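YJHT (Escherichia coli, PDB 2UVK) catalyses the interconversion of the alpha- and beta-anomers of N-acetylneuraminate, speeding sialic acid mutarotation in the periplasm. Local coordinates at residues B[21-26]-B[91-96]; B[72-75]-B[81-84]. One frame throughout, in Å; residues are numbered along the deposited sequence.

Interaction 1: residues B[21-26]-B[91-96]; sequences TVYIGL and YNPKTN
Y23 reaches from strand 21-25 of one four-stranded antiparallel sheet to Y91 and P93 of the next, a contact between successive blades of a Kelch beta-propeller. The two backbones stay well apart, with the CA atoms of Y23 and P93 9.9 Å from each other, and the aromatic side chain spans the gap. Its CB points toward the other blade, and with CG anti to the carbonyl carbon (chi1 -63°) the ring reaches both Y91 and P93. Y23 CE1 meets Y91 CE2 at 4.0 Å, and the two side chains cross at about a right angle. Farther out, the phenol oxygen Y23 OH lies 3.6 Å from P93 CB and 4.0 Å from P93 CG, a van der Waals approach to the pyrrolidine ring. The Y23 ring also meets F63 of the second sheet, and that of Y91 meets W98 on its own sheet's outer strand 97-100. Past P93 the chain turns back: N92 OD1 accepts from K94 N at 3.0 Å, from above the carbonyl plane, in an Asx turn. At the far end of the Y91 ring, OH donates to N96 OD1 over 2.7 Å, with the acceptor oxygen lying in the ring plane. An alanine in place of Y91 would probably open a gap beside Y23 CE1 and leave the N96 carboxamide without its phenol partner. N96 OD1 has a second donor from the first blade's sequence repeat, the backbone N of A49.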
ATOM      1  N   THR B  21     -31.499  16.078  -1.608  1.00 22.50           N
ATOM      2  CA  THR B  21     -30.685  16.673  -2.684  1.00 21.70           C
ATOM      3  C   THR B  21     -29.620  15.683  -3.157  1.00 19.74           C
ATOM      4  O   THR B  21     -28.788  15.241  -2.374  1.00 18.89           O
ATOM      5  CB  THR B  21     -29.995  17.969  -2.225  1.00 21.65           C
ATOM      6  OG1 THR B  21     -30.987  18.904  -1.761  1.00 23.76           O
ATOM      7  CG2 THR B  21     -29.194  18.628  -3.345  1.00 22.65           C
ATOM      8  N   VAL B  22     -29.678  15.369  -4.440  1.00 18.21           N
ATOM      9  CA  VAL B  22     -28.759  14.379  -5.057  1.00 17.59           C
ATOM     10  C   VAL B  22     -27.625  15.141  -5.711  1.00 17.24           C
ATOM     11  O   VAL B  22     -27.866  16.125  -6.402  1.00 17.05           O
ATOM     12  CB  VAL B  22     -29.468  13.551  -6.154  1.00 17.79           C
ATOM     13  CG1 VAL B  22     -28.461  12.706  -6.941  1.00 18.43           C
ATOM     14  CG2 VAL B  22     -30.561  12.670  -5.551  1.00 17.62           C
ATOM     15  N   TYR B  23     -26.394  14.658  -5.507  1.00 16.18           N
ATOM     16  CA  TYR B  23     -25.190  15.234  -6.147  1.00 16.37           C
ATOM     17  C   TYR B  23     -24.535  14.158  -6.998  1.00 15.48           C
ATOM     18  O   TYR B  23     -24.331  13.056  -6.518  1.00 14.93           O
ATOM     19  CB  TYR B  23     -24.183  15.701  -5.105  1.00 17.73           C
ATOM     20  CG  TYR B  23     -24.693  16.813  -4.225  1.00 19.97           C
ATOM     21  CD1 TYR B  23     -24.349  18.127  -4.458  1.00 21.26           C
ATOM     22  CD2 TYR B  23     -25.501  16.528  -3.140  1.00 21.71           C
ATOM     23  CE1 TYR B  23     -24.821  19.147  -3.630  1.00 21.18           C
ATOM     24  CE2 TYR B  23     -25.983  17.529  -2.322  1.00 22.04           C
ATOM     25  CZ  TYR B  23     -25.632  18.827  -2.557  1.00 21.99           C
ATOM     26  OH  TYR B  23     -26.122  19.824  -1.726  1.00 23.21           O
ATOM     27  N   ILE B  24     -24.244  14.463  -8.259  1.00 13.87           N
ATOM     28  CA  ILE B  24     -23.500  13.527  -9.120  1.00 13.14           C
ATOM     29  C   ILE B  24     -22.413  14.232  -9.895  1.00 12.20           C
ATOM     30  O   ILE B  24     -22.504  15.411 -10.223  1.00 12.51           O
ATOM     31  CB  ILE B  24     -24.405  12.807 -10.108  1.00 13.48           C
ATOM     32  CG1 ILE B  24     -25.118  13.802 -11.026  1.00 14.36           C
ATOM     33  CG2 ILE B  24     -25.403  11.901  -9.378  1.00 15.10           C
ATOM     34  CD1 ILE B  24     -25.840  13.182 -12.173  1.00 13.08           C
ATOM     35  N   GLY B  25     -21.368  13.489 -10.231  1.00 10.79           N
ATOM     36  CA  GLY B  25     -20.302  14.073 -11.003  1.00 10.31           C
ATOM     37  C   GLY B  25     -19.223  13.072 -11.351  1.00 10.42           C
ATOM     38  O   GLY B  25     -19.268  11.898 -10.984  1.00  9.64           O
ATOM     39  N   LEU B  26     -18.286  13.576 -12.123  1.00  9.83           N
ATOM     40  CA  LEU B  26     -17.098  12.811 -12.534  1.00  9.63           C
ATOM     41  C   LEU B  26     -17.442  11.660 -13.473  1.00  9.94           C
ATOM     42  O   LEU B  26     -18.452  11.687 -14.148  1.00 11.06           O
ATOM     43  CB  LEU B  26     -16.257  12.418 -11.329  1.00  9.65           C
ATOM     44  CG  LEU B  26     -15.879  13.560 -10.391  1.00 10.70           C
ATOM     45  CD1 LEU B  26     -15.068  13.102  -9.181  1.00 11.83           C
ATOM     46  CD2 LEU B  26     -15.170  14.702 -11.167  1.00 12.38           C
ATOM     47  N   TYR B  91     -16.352  19.644  -1.046  1.00 15.68           N
ATOM     48  CA  TYR B  91     -17.265  20.616  -1.673  1.00 15.67           C
ATOM     49  C   TYR B  91     -18.231  21.133  -0.627  1.00 16.55           C
ATOM     50  O   TYR B  91     -18.889  20.359   0.067  1.00 16.08           O
ATOM     51  CB  TYR B  91     -18.045  19.960  -2.791  1.00 15.58           C
ATOM     52  CG  TYR B  91     -19.138  20.819  -3.390  1.00 15.98           C
ATOM     53  CD1 TYR B  91     -18.844  21.842  -4.283  1.00 16.52           C
ATOM     54  CD2 TYR B  91     -20.472  20.600  -3.055  1.00 17.10           C
ATOM     55  CE1 TYR B  91     -19.846  22.608  -4.848  1.00 17.16           C
ATOM     56  CE2 TYR B  91     -21.485  21.397  -3.614  1.00 16.69           C
ATOM     57  CZ  TYR B  91     -21.156  22.372  -4.504  1.00 16.56           C
ATOM     58  OH  TYR B  91     -22.137  23.159  -5.044  1.00 18.54           O
ATOM     59  N   ASN B  92     -18.284  22.459  -0.525  1.00 17.98           N
ATOM     60  CA  ASN B  92     -19.216  23.151   0.384  1.00 19.54           C
ATOM     61  C   ASN B  92     -20.437  23.619  -0.415  1.00 19.92           C
ATOM     62  O   ASN B  92     -20.332  24.485  -1.274  1.00 20.36           O
ATOM     63  CB  ASN B  92     -18.487  24.310   1.073  1.00 19.90           C
ATOM     64  CG  ASN B  92     -19.377  25.087   2.037  1.00 22.75           C
ATOM     65  OD1 ASN B  92     -20.567  24.831   2.139  1.00 22.31           O
ATOM     66  ND2 ASN B  92     -18.779  26.020   2.769  1.00 26.26           N
ATOM     67  N   PRO B  93     -21.584  22.976  -0.202  1.00 21.54           N
ATOM     68  CA  PRO B  93     -22.756  23.363  -0.993  1.00 22.76           C
ATOM     69  C   PRO B  93     -23.277  24.782  -0.707  1.00 24.15           C
ATOM     70  O   PRO B  93     -23.895  25.393  -1.585  1.00 23.71           O
ATOM     71  CB  PRO B  93     -23.802  22.298  -0.656  1.00 22.84           C
ATOM     72  CG  PRO B  93     -23.258  21.492   0.474  1.00 23.29           C
ATOM     73  CD  PRO B  93     -21.851  21.875   0.735  1.00 21.31           C
ATOM     74  N   LYS B  94     -23.004  25.300   0.484  1.00 25.40           N
ATOM     75  CA  LYS B  94     -23.496  26.627   0.851  1.00 27.18           C
ATOM     76  C   LYS B  94     -22.791  27.721   0.056  1.00 26.60           C
ATOM     77  O   LYS B  94     -23.376  28.778  -0.228  1.00 27.67           O
ATOM     78  CB  LYS B  94     -23.314  26.849   2.343  1.00 27.82           C
ATOM     79  CG  LYS B  94     -24.054  25.824   3.189  1.00 29.42           C
ATOM     80  CD  LYS B  94     -24.177  26.259   4.644  1.00 30.52           C
ATOM     81  CE  LYS B  94     -25.056  25.310   5.436  1.00 32.54           C
ATOM     82  NZ  LYS B  94     -25.147  25.732   6.861  1.00 34.89           N
ATOM     83  N   THR B  95     -21.541  27.459  -0.319  1.00 25.91           N
ATOM     84  CA  THR B  95     -20.717  28.390  -1.073  1.00 24.95           C
ATOM     85  C   THR B  95     -20.397  27.928  -2.500  1.00 24.23           C
ATOM     86  O   THR B  95     -19.713  28.636  -3.233  1.00 23.50           O
ATOM     87  CB  THR B  95     -19.404  28.651  -0.322  1.00 25.52           C
ATOM     88  OG1 THR B  95     -18.707  27.415  -0.129  1.00 25.91           O
ATOM     89  CG2 THR B  95     -19.693  29.249   1.034  1.00 26.40           C
ATOM     90  N   ASN B  96     -20.880  26.741  -2.885  1.00 23.83           N
ATOM     91  CA  ASN B  96     -20.614  26.170  -4.218  1.00 23.65           C
ATOM     92  C   ASN B  96     -19.129  26.247  -4.568  1.00 22.61           C
ATOM     93  O   ASN B  96     -18.748  26.725  -5.639  1.00 21.79           O
ATOM     94  CB  ASN B  96     -21.472  26.870  -5.276  1.00 23.79           C
ATOM     95  CG  ASN B  96     -21.424  26.200  -6.657  1.00 23.31           C
ATOM     96  OD1 ASN B  96     -21.283  24.977  -6.792  1.00 20.59           O
ATOM     97  ND2 ASN B  96     -21.572  27.013  -7.692  1.00 23.13           N
TER

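Interaction 2: residues B[72-75]-B[81-84]; sequences GGIG and LTQV
G75 and Q83 form the hydrogen-bonded pair of a short antiparallel hairpin, strands 74-76 and 82-84, which extends from the second Kelch repeat. G75 N donates to Q83 O at 3.0 Å, and Q83 N returns a shorter bond of 2.8 Å to G75 O; each donor lies nearly on the line of the carbonyl it meets. I74 CA adds a CA-H...O contact to Q83 O at 3.3 Å, packing the backbones closely here. I74 and V84 make the neighbouring non-hydrogen-bonded pair, their side chains on one face. I74 CG2, placed anti to the backbone N, also touches T82 CG2 methyl to methyl at 3.5 Å.

On the other face, which carries Q83, fewer side-chain atoms meet across the pair. G75 offers it no side chain, and what crosses is Q83 CG, 3.5 Å from G75 O. The hairpin is looser still at its loop end, where the partly exposed L81 points away from the partner strand and covers little of it, while T82 OG1 is hydrogen-bonded to K76 NZ. At the opposite end the backbone angles of G73 would jam a side chain against the preceding carbonyl.

The I74 side chain is about 9 Å from that of E209, the predicted proton acceptor. Helix 129-142 covers the I74 and V84 face with F132, and its N133 OD1 accepts from V84 N.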
ATOM      1  N   GLY B  72     -10.170   9.912  -4.178  1.00  8.45           N
ATOM      2  CA  GLY B  72      -9.430   9.166  -5.178  1.00  8.93           C
ATOM      3  C   GLY B  72      -9.982   9.157  -6.580  1.00  8.44           C
ATOM      4  O   GLY B  72     -10.445  10.187  -7.100  1.00  9.69           O
ATOM      5  N   GLY B  73      -9.914   7.974  -7.196  1.00  7.51           N
ATOM      6  CA  GLY B  73     -10.268   7.749  -8.588  1.00  8.09           C
ATOM      7  C   GLY B  73      -9.049   7.640  -9.489  1.00  7.75           C
ATOM      8  O   GLY B  73      -7.912   7.774  -9.061  1.00  8.16           O
ATOM      9  N   ILE B  74      -9.347   7.389 -10.737  1.00  8.00           N
ATOM     10  CA  ILE B  74      -8.337   7.211 -11.778  1.00  8.29           C
ATOM     11  C   ILE B  74      -8.371   8.433 -12.713  1.00  8.97           C
ATOM     12  O   ILE B  74      -9.411   8.807 -13.224  1.00  9.26           O
ATOM     13  CB  ILE B  74      -8.665   6.002 -12.638  1.00  8.15           C
ATOM     14  CG1 ILE B  74      -8.621   4.703 -11.811  1.00 10.11           C
ATOM     15  CG2 ILE B  74      -7.649   5.883 -13.797  1.00 10.16           C
ATOM     16  CD1 ILE B  74      -9.323   3.560 -12.506  1.00 11.43           C
ATOM     17  N   GLY B  75      -7.195   8.964 -13.004  1.00 10.03           N
ATOM     18  CA  GLY B  75      -7.093  10.063 -13.958  1.00  9.65           C
ATOM     19  C   GLY B  75      -5.663  10.323 -14.302  1.00 10.60           C
ATOM     20  O   GLY B  75      -4.826   9.495 -14.040  1.00 11.29           O
ATOM     21  N   LEU B  81      -0.065  10.666 -17.684  1.00 12.19           N
ATOM     22  CA  LEU B  81      -0.286   9.233 -17.661  1.00 11.71           C
ATOM     23  C   LEU B  81      -1.392   8.886 -16.687  1.00  9.89           C
ATOM     24  O   LEU B  81      -1.596   9.579 -15.687  1.00 10.93           O
ATOM     25  CB  LEU B  81       0.974   8.481 -17.283  1.00 11.39           C
ATOM     26  CG  LEU B  81       2.230   8.642 -18.146  1.00 14.43           C
ATOM     27  CD1 LEU B  81       3.298   7.660 -17.665  1.00 16.58           C
ATOM     28  CD2 LEU B  81       1.884   8.445 -19.609  1.00 16.89           C
ATOM     29  N   THR B  82      -2.100   7.808 -17.002  1.00 10.78           N
ATOM     30  CA  THR B  82      -3.161   7.313 -16.160  1.00  9.92           C
ATOM     31  C   THR B  82      -2.591   6.781 -14.874  1.00 10.19           C
ATOM     32  O   THR B  82      -1.605   6.025 -14.858  1.00 10.70           O
ATOM     33  CB  THR B  82      -3.915   6.203 -16.913  1.00 10.83           C
ATOM     34  OG1 THR B  82      -4.553   6.771 -18.075  1.00 13.50           O
ATOM     35  CG2 THR B  82      -4.959   5.523 -16.033  1.00 11.64           C
ATOM     36  N   GLN B  83      -3.245   7.157 -13.776  1.00  9.43           N
ATOM     37  CA  GLN B  83      -2.802   6.761 -12.457  1.00 10.44           C
ATOM     38  C   GLN B  83      -3.974   6.758 -11.484  1.00  9.71           C
ATOM     39  O   GLN B  83      -5.019   7.319 -11.753  1.00 10.97           O
ATOM     40  CB  GLN B  83      -1.744   7.704 -11.915  1.00 12.04           C
ATOM     41  CG  GLN B  83      -2.295   9.102 -11.660  1.00 12.83           C
ATOM     42  CD  GLN B  83      -1.587   9.843 -10.569  1.00 14.66           C
ATOM     43  OE1 GLN B  83      -0.451   9.533 -10.207  1.00 18.21           O
ATOM     44  NE2 GLN B  83      -2.210  10.929 -10.120  1.00 21.29           N
ATOM     45  N   VAL B  84      -3.713   6.178 -10.327  1.00  9.67           N
ATOM     46  CA  VAL B  84      -4.650   6.158  -9.206  1.00  9.60           C
ATOM     47  C   VAL B  84      -4.300   7.268  -8.236  1.00  9.72           C
ATOM     48  O   VAL B  84      -3.151   7.423  -7.844  1.00 11.90           O
ATOM     49  CB  VAL B  84      -4.528   4.792  -8.458  1.00  9.97           C
ATOM     50  CG1 VAL B  84      -5.405   4.740  -7.229  1.00 11.45           C
ATOM     51  CG2 VAL B  84      -4.846   3.673  -9.371  1.00 14.64           C
TER

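Both contacts involve the second Kelch repeat, but one joins two blades and the other two strands of a single repeat. Interaction 1 is a largely buried seam made by side chains alone: aromatic and proline carbons with a phenol oxygen. Interaction 2 is partly buried and local, a hairpin paired mainly through its backbone and covering more surface, 230 against 98 Å². Their centres lie 22 Å apart and the two do not touch, although strand 82-84 is followed directly by strand 88-92, which leads into 91-96. Interaction 1 lies away from the annotated sites, whereas interaction 2 stands nearer the predicted proton acceptor.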